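PDB 6DRS: dihydrofolate reductase, putative from Aspergillus flavus, which probably catalyses the NADPH-dependent reduction of dihydrofolate to tetrahydrofolate and is captured here with NADP and a diaminoquinazoline-type antifolate. Local coordinates for residues 8-13 against 45-50; 64-69 against 154-159; 94-99 against 129-134; 164-169 against 198-203. All coordinates share one frame; numbering follows the deposited sequence.

Interaction 1. Residues 8-13 against 45-50. With H8A (3-{[(3R)-7,9-diamino-3-methyl-2,3-dihydrofuro[2,3-f]quinazolin-4-yl]oxy}benzonitrile), chain G; SO4 (sulfate ion), chain D.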
# COMPACT_ATOMS: atom_id res chain seq x y z
N THR A 8 2.29 -5.64 7.40
CA THR A 8 3.04 -4.50 6.92
C THR A 8 2.06 -3.44 6.42
O THR A 8 1.29 -3.69 5.50
CB THR A 8 4.04 -4.94 5.84
OG1 THR A 8 4.88 -5.96 6.40
CG2 THR A 8 4.87 -3.79 5.31
N LEU A 9 2.09 -2.26 7.04
CA LEU A 9 1.46 -1.04 6.50
C LEU A 9 2.44 -0.38 5.52
O LEU A 9 3.64 -0.22 5.84
CB LEU A 9 1.17 -0.08 7.66
CG LEU A 9 0.01 -0.47 8.57
CD1 LEU A 9 0.24 -1.84 9.20
CD2 LEU A 9 -0.21 0.60 9.63
N ILE A 10 1.98 -0.06 4.32
CA ILE A 10 2.81 0.68 3.40
C ILE A 10 2.07 1.95 3.01
O ILE A 10 0.85 1.91 2.69
CB ILE A 10 3.19 -0.17 2.17
CG1 ILE A 10 4.14 0.59 1.26
CG2 ILE A 10 1.95 -0.69 1.44
CD1 ILE A 10 4.57 -0.18 0.04
N VAL A 11 2.81 3.05 3.02
CA VAL A 11 2.21 4.40 2.93
C VAL A 11 3.24 5.37 2.36
O VAL A 11 4.44 5.17 2.56
CB VAL A 11 1.74 4.87 4.33
CG1 VAL A 11 2.92 5.16 5.24
CG2 VAL A 11 0.78 6.06 4.29
N ALA A 12 2.77 6.39 1.64
CA ALA A 12 3.60 7.57 1.33
C ALA A 12 3.09 8.75 2.18
O ALA A 12 1.88 8.96 2.28
CB ALA A 12 3.60 7.86 -0.15
N THR A 13 3.99 9.44 2.89
CA THR A 13 3.59 10.61 3.68
C THR A 13 4.37 11.86 3.25
O THR A 13 5.46 11.75 2.64
CB THR A 13 3.67 10.40 5.20
OG1 THR A 13 5.05 10.38 5.55
CG2 THR A 13 2.97 9.16 5.66
N ALA A 45 4.11 -0.72 -6.48
CA ALA A 45 3.62 -1.79 -7.33
C ALA A 45 4.51 -3.03 -7.16
O ALA A 45 4.01 -4.11 -6.83
CB ALA A 45 3.53 -1.33 -8.77
N ARG A 46 5.83 -2.85 -7.29
CA ARG A 46 6.79 -3.97 -7.21
C ARG A 46 6.72 -4.62 -5.83
O ARG A 46 6.66 -5.82 -5.73
CB ARG A 46 8.23 -3.55 -7.48
CG ARG A 46 8.47 -3.06 -8.89
CD ARG A 46 9.97 -2.93 -9.05
NE ARG A 46 10.54 -2.03 -8.05
CZ ARG A 46 10.60 -0.71 -8.14
NH1 ARG A 46 10.24 -0.09 -9.25
NH2 ARG A 46 11.06 -0.01 -7.12
N VAL A 47 6.74 -3.80 -4.78
CA VAL A 47 6.74 -4.32 -3.44
C VAL A 47 5.44 -5.06 -3.12
O VAL A 47 5.50 -6.13 -2.52
CB VAL A 47 7.07 -3.21 -2.44
CG1 VAL A 47 6.84 -3.65 -1.00
CG2 VAL A 47 8.52 -2.77 -2.68
N THR A 48 4.28 -4.53 -3.50
CA THR A 48 3.02 -5.17 -3.06
C THR A 48 2.75 -6.43 -3.89
O THR A 48 2.01 -7.31 -3.46
CB THR A 48 1.82 -4.22 -3.18
OG1 THR A 48 1.80 -3.74 -4.52
CG2 THR A 48 1.85 -3.09 -2.17
N THR A 49 3.34 -6.52 -5.07
CA THR A 49 3.13 -7.66 -5.98
C THR A 49 4.09 -8.82 -5.65
O THR A 49 3.68 -9.99 -5.66
CB THR A 49 3.31 -7.23 -7.44
OG1 THR A 49 2.47 -6.09 -7.62
CG2 THR A 49 2.88 -8.32 -8.40
N ARG A 50 5.33 -8.49 -5.31
CA ARG A 50 6.43 -9.44 -5.17
C ARG A 50 6.11 -10.54 -4.14
O ARG A 50 6.10 -10.27 -2.92
CB ARG A 50 7.67 -8.66 -4.72
CG ARG A 50 8.93 -9.49 -4.66
CD ARG A 50 10.20 -8.75 -4.28
NE ARG A 50 10.60 -7.91 -5.41
CZ ARG A 50 10.66 -6.58 -5.39
NH1 ARG A 50 10.96 -5.93 -6.50
NH2 ARG A 50 10.43 -5.90 -4.27
C2 H8A G . -0.74 4.63 -4.49
C3 H8A G . 0.61 4.82 -4.16
C4 H8A G . 1.10 4.39 -2.91
C5 H8A G . 0.23 3.80 -1.96
C6 H8A G . -1.12 3.61 -2.34
C7 H8A G . -1.57 4.03 -3.56
C8 H8A G . 0.75 3.38 -0.75
O1 H8A G . -1.23 5.02 -5.70
C10 H8A G . 2.87 4.13 -1.37
C14 H8A G . -1.49 4.15 -6.75
C15 H8A G . -2.35 4.59 -7.78
C16 H8A G . -2.63 3.73 -8.86
C17 H8A G . -2.04 2.45 -8.90
C18 H8A G . -1.17 1.99 -7.89
N9 H8A G . 2.06 3.57 -0.47
N11 H8A G . 2.40 4.57 -2.56
N12 H8A G . -0.12 2.72 0.21
N13 H8A G . 4.30 4.36 -1.10
C19 H8A G . -0.91 2.86 -6.82
C20 H8A G . -0.63 0.76 -7.96
N21 H8A G . -0.19 -0.35 -8.00
C22 H8A G . -3.00 3.76 -3.71
C23 H8A G . -3.36 3.30 -2.30
O24 H8A G . -2.13 3.04 -1.61
C25 H8A G . -3.15 2.51 -4.55
S SO4 D . 11.78 -9.03 -8.40
O1 SO4 D . 12.90 -9.27 -7.46
O2 SO4 D . 11.99 -9.76 -9.67
O3 SO4 D . 11.73 -7.58 -8.74
O4 SO4 D . 10.52 -9.46 -7.75
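Ile10, a residue of the antifolate pocket, packs from strand 7-17 against Val47 and Thr48 of helix 38-49, beside the pocket. Ile10 divides the work between its two branches. Its longer arm runs out fully extended, CG1 anti to the backbone N (chi1 -176°), and places CD1 4.3 Å from Val47 CG1. The shorter branch, CG2, turns to the methyl of Thr48 and lies 4.3 Å from Thr48 CG2. Thr48 OG1 is hydrogen-bonded to Phe44 O and Arg80. The packing is light and wholly buried. Strand 7-17 is a central strand of the dihydrofolate reductase sheet, and helix 38-49 carries Asp40, whose carboxylate is hydrogen-bonded to the inhibitor as in other antifolate complexes of the family. On the strand side, the carbonyl of Ile10 accepts an almost straight bond from one of the two exocyclic amines: N12 of the inhibitor is 2.8 Å from Ile10 O, with an N-H...O angle of 177°. Tyr162 OH is a second partner of that oxygen. Ala12 CB lies 3.7 Å from N13, the other amino group of the inhibitor, while Ala45 CB approaches its nitrile nitrogen N21. Just past the end of the helix, Arg50 grips a sulfate, probably from the crystallisation liquor, with NE 2.8 Å from sulfate O4 and NH1 2.9 Å from sulfate O3.

Interaction 2. Residues 64-69 against 154-159. With NAP (NADP nicotinamide-adenine-dinucleotide phosphate), chain H; SO4 (sulfate ion), chain C.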
# COMPACT_ATOMS: atom_id res chain seq x y z
N ARG A 64 -12.64 1.15 1.78
CA ARG A 64 -13.42 1.30 0.55
C ARG A 64 -13.05 2.61 -0.18
O ARG A 64 -13.05 2.64 -1.42
CB ARG A 64 -14.91 1.08 0.83
CG ARG A 64 -15.78 1.07 -0.43
CD ARG A 64 -16.13 2.47 -0.93
NE ARG A 64 -16.70 3.19 0.20
CZ ARG A 64 -16.96 4.48 0.23
NH1 ARG A 64 -16.67 5.25 -0.81
NH2 ARG A 64 -17.50 5.00 1.32
N LYS A 65 -12.69 3.67 0.56
CA LYS A 65 -12.39 4.94 -0.10
C LYS A 65 -11.07 4.84 -0.87
O LYS A 65 -10.94 5.40 -1.98
CB LYS A 65 -12.39 6.09 0.91
CG LYS A 65 -13.77 6.64 1.24
CD LYS A 65 -13.79 7.42 2.53
CE LYS A 65 -15.02 8.27 2.74
NZ LYS A 65 -15.27 8.42 4.20
N THR A 66 -10.11 4.12 -0.31
CA THR A 66 -8.84 3.90 -1.00
C THR A 66 -9.08 3.04 -2.24
O THR A 66 -8.56 3.33 -3.32
CB THR A 66 -7.79 3.28 -0.07
OG1 THR A 66 -7.54 4.21 0.99
CG2 THR A 66 -6.50 2.98 -0.80
N TYR A 67 -9.92 2.00 -2.10
CA TYR A 67 -10.31 1.27 -3.33
C TYR A 67 -10.82 2.26 -4.39
O TYR A 67 -10.37 2.23 -5.53
CB TYR A 67 -11.32 0.17 -3.04
CG TYR A 67 -11.71 -0.60 -4.28
CD1 TYR A 67 -10.89 -1.60 -4.79
CD2 TYR A 67 -12.91 -0.34 -4.93
CE1 TYR A 67 -11.25 -2.32 -5.92
CE2 TYR A 67 -13.27 -1.04 -6.08
CZ TYR A 67 -12.45 -2.05 -6.56
OH TYR A 67 -12.81 -2.76 -7.67
N ASP A 68 -11.73 3.15 -3.99
CA ASP A 68 -12.37 4.09 -4.93
C ASP A 68 -11.35 5.08 -5.49
O ASP A 68 -11.49 5.52 -6.62
CB ASP A 68 -13.57 4.80 -4.29
CG ASP A 68 -14.78 3.90 -4.15
OD1 ASP A 68 -14.78 2.83 -4.78
OD2 ASP A 68 -15.73 4.29 -3.41
N SER A 69 -10.30 5.39 -4.73
CA SER A 69 -9.28 6.34 -5.14
C SER A 69 -8.49 5.85 -6.35
O SER A 69 -7.92 6.68 -7.07
CB SER A 69 -8.34 6.69 -4.03
OG SER A 69 -7.44 5.63 -3.77
N PHE A 154 -0.25 -6.82 3.06
CA PHE A 154 0.01 -5.41 3.20
C PHE A 154 -1.29 -4.70 3.56
O PHE A 154 -2.33 -5.01 2.99
CB PHE A 154 0.46 -4.82 1.86
CG PHE A 154 1.85 -5.25 1.49
CD1 PHE A 154 2.95 -4.58 2.00
CD2 PHE A 154 2.05 -6.38 0.70
CE1 PHE A 154 4.23 -5.01 1.69
CE2 PHE A 154 3.34 -6.79 0.37
CZ PHE A 154 4.43 -6.11 0.87
N VAL A 155 -1.21 -3.76 4.50
CA VAL A 155 -2.31 -2.80 4.71
C VAL A 155 -1.98 -1.52 3.93
O VAL A 155 -0.99 -0.86 4.27
CB VAL A 155 -2.49 -2.50 6.20
CG1 VAL A 155 -3.46 -1.34 6.43
CG2 VAL A 155 -2.93 -3.74 6.95
N ILE A 156 -2.75 -1.23 2.88
CA ILE A 156 -2.39 -0.15 1.95
C ILE A 156 -3.19 1.14 2.21
O ILE A 156 -3.09 2.07 1.38
CB ILE A 156 -2.46 -0.60 0.47
CG1 ILE A 156 -3.91 -0.80 -0.02
CG2 ILE A 156 -1.62 -1.86 0.31
CD1 ILE A 156 -4.08 -0.68 -1.51
N GLY A 157 -3.91 1.23 3.33
CA GLY A 157 -4.66 2.46 3.62
C GLY A 157 -6.18 2.35 3.46
O GLY A 157 -6.72 1.27 3.16
N GLY A 158 -6.88 3.46 3.69
CA GLY A 158 -6.25 4.73 4.08
C GLY A 158 -6.22 4.93 5.59
O GLY A 158 -6.00 3.99 6.35
N ALA A 159 -6.42 6.17 6.03
CA ALA A 159 -6.22 6.55 7.45
C ALA A 159 -7.08 5.69 8.37
O ALA A 159 -6.58 5.25 9.38
CB ALA A 159 -6.50 8.02 7.65
PA NAP H . -10.10 4.65 4.02
O1A NAP H . -9.38 4.30 2.75
O2A NAP H . -9.69 4.35 5.41
O5B NAP H . -11.64 4.15 3.85
C5B NAP H . -12.71 4.54 4.73
C4B NAP H . -13.84 3.57 4.42
O4B NAP H . -13.43 2.25 4.79
C3B NAP H . -15.11 3.82 5.23
O3B NAP H . -15.93 4.80 4.59
C2B NAP H . -15.74 2.44 5.23
O2B NAP H . -16.26 2.14 3.94
C1B NAP H . -14.54 1.51 5.33
N9A NAP H . -14.23 1.21 6.72
C8A NAP H . -13.36 1.96 7.41
N7A NAP H . -13.25 1.47 8.67
C5A NAP H . -14.05 0.39 8.78
C6A NAP H . -14.37 -0.57 9.85
N6A NAP H . -13.76 -0.42 11.03
N1A NAP H . -15.25 -1.58 9.63
C2A NAP H . -15.82 -1.68 8.41
N3A NAP H . -15.56 -0.83 7.38
C4A NAP H . -14.71 0.22 7.49
O3 NAP H . -10.46 6.24 3.85
PN NAP H . -9.65 7.55 4.40
O1N NAP H . -9.10 7.32 5.75
O2N NAP H . -10.64 8.65 4.13
O5D NAP H . -8.46 7.67 3.34
C5D NAP H . -8.72 7.83 1.97
C4D NAP H . -7.73 8.91 1.57
O4D NAP H . -6.43 8.48 1.97
C3D NAP H . -7.67 9.22 0.10
O3D NAP H . -7.40 10.65 -0.02
C2D NAP H . -6.49 8.42 -0.36
O2D NAP H . -5.92 8.99 -1.51
C1D NAP H . -5.56 8.49 0.83
N1N NAP H . -4.60 7.37 0.87
C2N NAP H . -3.28 7.67 0.81
C3N NAP H . -2.29 6.66 0.81
C7N NAP H . -0.81 7.04 0.76
O7N NAP H . 0.07 6.18 0.87
N7N NAP H . -0.50 8.33 0.58
C4N NAP H . -2.71 5.32 0.85
C5N NAP H . -4.08 5.05 0.90
C6N NAP H . -5.02 6.09 0.90
P2B NAP H . -17.81 2.36 3.59
O1X NAP H . -18.04 3.86 3.62
O2X NAP H . -17.89 1.90 2.14
O3X NAP H . -18.42 1.59 4.72
S SO4 C . -18.02 8.48 0.22
O1 SO4 C . -17.50 9.86 0.11
O2 SO4 C . -16.86 7.61 -0.09
O3 SO4 C . -18.55 8.24 1.59
O4 SO4 C . -19.10 8.27 -0.77
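A cis peptide joins Gly157 to Gly158 and turns Gly158 N toward the hydroxyl of Thr66, yet the two do not bond to each other. Thr66 OG1 and Gly158 N are 2.9 Å apart with poor geometry for a hydrogen bond, and both instead donate to the same NADP oxygen. O1A of the adenosine-side phosphate receives the hydroxyl of Thr66, with OG1 at 2.5 Å, and the amide of Gly158, with N at 2.8 Å. Thr66 holds OG1 anti to its own carbonyl carbon (chi1 -62°), which leaves CG2 against the nicotinamide ring, 3.6 Å from C5N. Ile156 O also approaches the ring, 3.2 Å from C5N. Paired glycines of this kind, joined by a cis peptide, meet the cofactor diphosphate in dihydrofolate reductases, and Gly158 is the N-cap of helix 159-167. At the start of helix 64-69, Arg64 clasps the 2'-phosphate with NE to O2X and NH2 to O1X, both 2.6 Å. Its NH1 makes a salt bridge to the anti side of Asp68 OD2, at 168° about the hydrogen, and Asp68 OD1 in turn holds Arg95. The converging donors and the nearby starts of two helices should together offset the charge of the diphosphate, while the grip of Arg64 on the 2'-phosphate is consistent with a preference for NADP over NAD.

Interaction 3. Residues 94-99 against 129-134. With NAP (NADP nicotinamide-adenine-dinucleotide phosphate), chain H.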
# COMPACT_ATOMS: atom_id res chain seq x y z
N LYS A 94 -21.30 -6.37 -4.94
CA LYS A 94 -21.83 -6.42 -6.32
C LYS A 94 -20.97 -5.58 -7.25
O LYS A 94 -20.66 -5.98 -8.39
CB LYS A 94 -23.27 -5.91 -6.42
CG LYS A 94 -24.33 -6.67 -5.64
CD LYS A 94 -25.60 -6.91 -6.47
CE LYS A 94 -26.92 -6.60 -5.77
NZ LYS A 94 -26.86 -6.91 -4.32
N ARG A 95 -20.57 -4.40 -6.78
CA ARG A 95 -19.83 -3.48 -7.65
C ARG A 95 -18.40 -4.00 -7.87
O ARG A 95 -17.85 -3.89 -8.96
CB ARG A 95 -19.88 -2.05 -7.08
CG ARG A 95 -19.05 -1.03 -7.85
CD ARG A 95 -19.18 0.37 -7.28
NE ARG A 95 -18.63 0.53 -5.94
CZ ARG A 95 -17.40 0.95 -5.70
NH1 ARG A 95 -16.57 1.18 -6.71
NH2 ARG A 95 -17.01 1.18 -4.45
N VAL A 96 -17.78 -4.55 -6.81
CA VAL A 96 -16.39 -5.07 -6.92
C VAL A 96 -16.40 -6.27 -7.88
O VAL A 96 -15.59 -6.32 -8.84
CB VAL A 96 -15.81 -5.39 -5.53
CG1 VAL A 96 -14.59 -6.31 -5.61
CG2 VAL A 96 -15.48 -4.13 -4.74
N ALA A 97 -17.39 -7.17 -7.70
CA ALA A 97 -17.56 -8.36 -8.56
C ALA A 97 -17.62 -7.90 -10.02
O ALA A 97 -17.00 -8.50 -10.89
CB ALA A 97 -18.79 -9.13 -8.18
N GLU A 98 -18.29 -6.78 -10.24
CA GLU A 98 -18.45 -6.30 -11.59
C GLU A 98 -17.11 -5.80 -12.12
O GLU A 98 -16.75 -6.08 -13.27
CB GLU A 98 -19.50 -5.18 -11.59
CG GLU A 98 -20.20 -4.99 -12.92
CD GLU A 98 -21.17 -3.81 -12.87
OE1 GLU A 98 -22.07 -3.82 -11.98
OE2 GLU A 98 -21.00 -2.88 -13.69
N GLU A 99 -16.39 -5.03 -11.30
CA GLU A 99 -15.12 -4.42 -11.71
C GLU A 99 -14.06 -5.51 -11.92
O GLU A 99 -13.30 -5.48 -12.90
CB GLU A 99 -14.71 -3.33 -10.70
CG GLU A 99 -15.53 -2.05 -10.81
CD GLU A 99 -15.34 -1.05 -9.67
OE1 GLU A 99 -14.50 -1.30 -8.79
OE2 GLU A 99 -16.04 -0.03 -9.65
N ALA A 129 -10.31 -9.99 -6.08
CA ALA A 129 -10.86 -8.96 -5.20
C ALA A 129 -11.94 -9.58 -4.34
O ALA A 129 -12.79 -10.30 -4.85
CB ALA A 129 -11.40 -7.82 -6.01
N ILE A 130 -11.89 -9.30 -3.05
CA ILE A 130 -12.92 -9.74 -2.13
C ILE A 130 -13.27 -8.60 -1.15
O ILE A 130 -12.45 -7.71 -0.90
CB ILE A 130 -12.47 -11.01 -1.38
CG1 ILE A 130 -11.35 -10.71 -0.40
CG2 ILE A 130 -12.04 -12.07 -2.38
CD1 ILE A 130 -10.62 -11.95 0.09
N VAL A 131 -14.47 -8.67 -0.58
CA VAL A 131 -14.99 -7.58 0.25
C VAL A 131 -15.27 -8.14 1.64
O VAL A 131 -15.91 -9.14 1.71
CB VAL A 131 -16.28 -7.01 -0.38
CG1 VAL A 131 -16.87 -5.89 0.48
CG2 VAL A 131 -16.07 -6.58 -1.82
N SER A 132 -14.79 -7.50 2.70
CA SER A 132 -14.95 -7.95 4.06
C SER A 132 -15.56 -6.83 4.90
O SER A 132 -15.52 -5.66 4.49
CB SER A 132 -13.63 -8.36 4.67
OG SER A 132 -12.89 -9.15 3.74
N SER A 133 -16.03 -7.20 6.08
CA SER A 133 -16.82 -6.33 6.96
C SER A 133 -15.91 -5.61 7.97
O SER A 133 -16.37 -4.82 8.81
CB SER A 133 -17.86 -7.14 7.67
OG SER A 133 -17.22 -8.05 8.56
N GLY A 134 -14.61 -5.89 7.90
CA GLY A 134 -13.67 -5.34 8.85
C GLY A 134 -12.25 -5.79 8.53
O GLY A 134 -12.04 -6.63 7.64
PA NAP H . -10.10 4.65 4.02
O1A NAP H . -9.38 4.30 2.75
O2A NAP H . -9.69 4.35 5.41
O5B NAP H . -11.64 4.15 3.85
C5B NAP H . -12.71 4.54 4.73
C4B NAP H . -13.84 3.57 4.42
O4B NAP H . -13.43 2.25 4.79
C3B NAP H . -15.11 3.82 5.23
O3B NAP H . -15.93 4.80 4.59
C2B NAP H . -15.74 2.44 5.23
O2B NAP H . -16.26 2.14 3.94
C1B NAP H . -14.54 1.51 5.33
N9A NAP H . -14.23 1.21 6.72
C8A NAP H . -13.36 1.96 7.41
N7A NAP H . -13.25 1.47 8.67
C5A NAP H . -14.05 0.39 8.78
C6A NAP H . -14.37 -0.57 9.85
N6A NAP H . -13.76 -0.42 11.03
N1A NAP H . -15.25 -1.58 9.63
C2A NAP H . -15.82 -1.68 8.41
N3A NAP H . -15.56 -0.83 7.38
C4A NAP H . -14.71 0.22 7.49
O3 NAP H . -10.46 6.24 3.85
PN NAP H . -9.65 7.55 4.40
O1N NAP H . -9.10 7.32 5.75
O2N NAP H . -10.64 8.65 4.13
O5D NAP H . -8.46 7.67 3.34
C5D NAP H . -8.72 7.83 1.97
C4D NAP H . -7.73 8.91 1.57
O4D NAP H . -6.43 8.48 1.97
C3D NAP H . -7.67 9.22 0.10
O3D NAP H . -7.40 10.65 -0.02
C2D NAP H . -6.49 8.42 -0.36
O2D NAP H . -5.92 8.99 -1.51
C1D NAP H . -5.56 8.49 0.83
N1N NAP H . -4.60 7.37 0.87
C2N NAP H . -3.28 7.67 0.81
C3N NAP H . -2.29 6.66 0.81
C7N NAP H . -0.81 7.04 0.76
O7N NAP H . 0.07 6.18 0.87
N7N NAP H . -0.50 8.33 0.58
C4N NAP H . -2.71 5.32 0.85
C5N NAP H . -4.08 5.05 0.90
C6N NAP H . -5.02 6.09 0.90
P2B NAP H . -17.81 2.36 3.59
O1X NAP H . -18.04 3.86 3.62
O2X NAP H . -17.89 1.90 2.14
O3X NAP H . -18.42 1.59 4.72
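Val96 sets its branched side chain down on Ala129 and Val131, holding helix 89-116 against strand 128-132. The two elements belong to a beta-alpha-beta crossover: strand 81-85 leads into the helix, and the chain returns as strand 128-132, parallel to 81-85 at its side in the cofactor-binding part of the dihydrofolate reductase sheet. The tight end is at Ala129, whose CB is 3.6 Å from Val96 CG1, a branch brought there by standing anti to its backbone N (chi1 162°). The other branch serves the next inward-facing strand residue, with Val96 CG2 3.9 Å from Val131 CG2, and these two valines cross obliquely. Ile84 and Tyr67 also touch Val96; the contacts across the two segments are all between apolar side chains. The opposite side of the helix is quite different. Lys94, Ala97 and Glu98 are exposed and take no part, and Ile130, between the two strand contacts, points away from the helix. One turn of the helix also carries a polar pair: Arg95 NH1 bridges to the syn side of Glu99 OE2 at 3.2 Å, tilted 21° from the guanidinium plane. Arg75 is a second partner of that carboxylate oxygen, and Tyr67 OH bonds to OE1, which together probably favour the charged form of this buried glutamate. Beyond the strand, in the turn before helix 135-146, the carbonyl oxygen of Ser133 comes 3.2 Å from C2A of the NADP adenine.

Interaction 4. Residues 164-169 against 198-203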
# COMPACT_ATOMS: atom_id res chain seq x y z
N THR A 164 -7.05 1.23 12.31
CA THR A 164 -7.49 -0.10 12.77
C THR A 164 -6.30 -1.08 12.85
O THR A 164 -6.15 -1.79 13.86
CB THR A 164 -8.59 -0.70 11.89
OG1 THR A 164 -9.61 0.28 11.76
CG2 THR A 164 -9.19 -1.94 12.50
N ALA A 165 -5.46 -1.12 11.81
CA ALA A 165 -4.26 -1.98 11.88
C ALA A 165 -3.47 -1.70 13.17
O ALA A 165 -3.14 -2.63 13.91
CB ALA A 165 -3.40 -1.84 10.64
N LEU A 166 -3.22 -0.43 13.45
CA LEU A 166 -2.35 -0.06 14.55
C LEU A 166 -3.01 -0.42 15.88
O LEU A 166 -2.33 -0.51 16.87
CB LEU A 166 -2.01 1.43 14.47
CG LEU A 166 -1.14 1.83 13.27
CD1 LEU A 166 -1.14 3.34 13.08
CD2 LEU A 166 0.28 1.32 13.43
N GLY A 167 -4.32 -0.64 15.87
CA GLY A 167 -5.05 -0.92 17.08
C GLY A 167 -5.28 -2.41 17.30
O GLY A 167 -5.85 -2.80 18.32
N LEU A 168 -4.86 -3.26 16.37
CA LEU A 168 -5.06 -4.72 16.52
C LEU A 168 -4.32 -5.24 17.76
O LEU A 168 -3.21 -4.80 18.04
CB LEU A 168 -4.55 -5.42 15.27
CG LEU A 168 -5.64 -5.89 14.31
CD1 LEU A 168 -6.72 -4.84 14.18
CD2 LEU A 168 -5.04 -6.23 12.96
N GLY A 169 -4.94 -6.19 18.47
CA GLY A 169 -4.32 -6.81 19.65
C GLY A 169 -3.08 -7.63 19.30
O GLY A 169 -3.13 -8.48 18.42
N PHE A 198 -4.52 12.28 7.10
CA PHE A 198 -3.21 12.17 7.74
C PHE A 198 -3.02 10.74 8.26
O PHE A 198 -3.99 10.06 8.64
CB PHE A 198 -3.07 13.20 8.87
CG PHE A 198 -3.48 14.59 8.45
CD1 PHE A 198 -4.81 14.99 8.50
CD2 PHE A 198 -2.55 15.48 7.94
CE1 PHE A 198 -5.19 16.25 8.05
CE2 PHE A 198 -2.93 16.74 7.50
CZ PHE A 198 -4.25 17.12 7.55
N PHE A 199 -1.77 10.30 8.30
CA PHE A 199 -1.41 9.09 9.04
C PHE A 199 -1.84 9.25 10.50
O PHE A 199 -1.78 10.33 11.04
CB PHE A 199 0.08 8.80 8.83
CG PHE A 199 0.41 7.33 8.92
CD1 PHE A 199 -0.07 6.43 7.98
CD2 PHE A 199 1.19 6.84 9.96
CE1 PHE A 199 0.21 5.07 8.08
CE2 PHE A 199 1.47 5.48 10.06
CZ PHE A 199 0.97 4.60 9.12
N PRO A 200 -2.31 8.18 11.14
CA PRO A 200 -2.91 8.24 12.47
C PRO A 200 -1.89 8.43 13.61
O PRO A 200 -2.28 8.68 14.77
CB PRO A 200 -3.66 6.91 12.68
CG PRO A 200 -3.73 6.29 11.30
CD PRO A 200 -2.55 6.86 10.53
N ILE A 201 -0.60 8.30 13.32
CA ILE A 201 0.48 8.53 14.28
C ILE A 201 1.52 9.31 13.50
O ILE A 201 1.55 9.21 12.26
CB ILE A 201 1.04 7.20 14.85
CG1 ILE A 201 1.53 6.26 13.74
CG2 ILE A 201 0.00 6.52 15.74
CD1 ILE A 201 2.32 5.06 14.23
N ASP A 202 2.33 10.11 14.19
CA ASP A 202 3.28 10.99 13.49
C ASP A 202 4.53 11.17 14.35
O ASP A 202 5.64 10.85 13.94
CB ASP A 202 2.67 12.35 13.14
CG ASP A 202 1.61 12.81 14.13
OD1 ASP A 202 1.90 12.81 15.36
OD2 ASP A 202 0.49 13.15 13.68
N GLU A 203 4.32 11.69 15.55
CA GLU A 203 5.42 12.08 16.41
C GLU A 203 6.07 10.82 16.99
O GLU A 203 7.30 10.75 17.12
CB GLU A 203 4.92 13.05 17.48
CG GLU A 203 4.73 14.48 16.97
CD GLU A 203 5.99 15.20 16.48
OE1 GLU A 203 5.87 16.11 15.62
OE2 GLU A 203 7.09 14.84 16.94
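Leu166 alone carries the contact of helix 159-167 with the loop at Pro200 and Ile201, and the residues that precede it pack against other parts of the fold. Thr164 turns its hydroxyl back to the carbonyl of Glu160, one turn earlier, while its remaining side-chain atoms touch Leu135 of helix 135-146. Ala165 faces inward, its methyl packed between Leu135 and Leu9, so that the helix is wedged between another helix and strand 7-17. At Leu166 the direction changes, and the side chain reaches across to the loop. CG lies anti to the carbonyl carbon (chi1 -68°), and CD1 does the touching: it meets Ile201 tip to tip, 4.0 Å from CG1, with Ile201 CD1 equally near, and lies 4.3 Å from Pro200 CG. Ile201 presents this arm with CG1 between its backbone N and carbonyl carbon (chi1 56°). The backbone then passes through Gly167, whose N bonds to Thr164 O, and Leu168 swings back to Leu135 and Leu139 of helix 135-146. In the loop, Pro200 sets CD over one face of the Phe199 ring, 3.4 Å above its plane toward the rim, and that ring also meets Tyr162. This is the seam between helix 159-167 and the connection from strand 197-198 to helix 203-206. No hydrogen bond or ion pair crosses it, so the attachment rests on a few methyl and methylene contacts of partly exposed residues, contacts that, lacking polar groups, are not directional.

Interactions 1 to 3 are buried and all reach one sheet, in which strands 7-17 and 150-157 of interactions 1 and 2 are neighbours: Thr8 O is 2.7 Å from Val155 N, a probable backbone hydrogen bond. Interaction 1 is apolar beside the inhibitor, whereas interaction 2 is organised by the charged cofactor. Interaction 3, farther from the chain centre, is also apolar; polar side chains of 64-69 and 94-99 join it to interaction 2, and both touch NADP. Interaction 4 is the surface contact of the set. It leans on interaction 1 where Leu9 and Val11 pack against Leu166 and Phe199, and its helix follows directly from the strand of interaction 2.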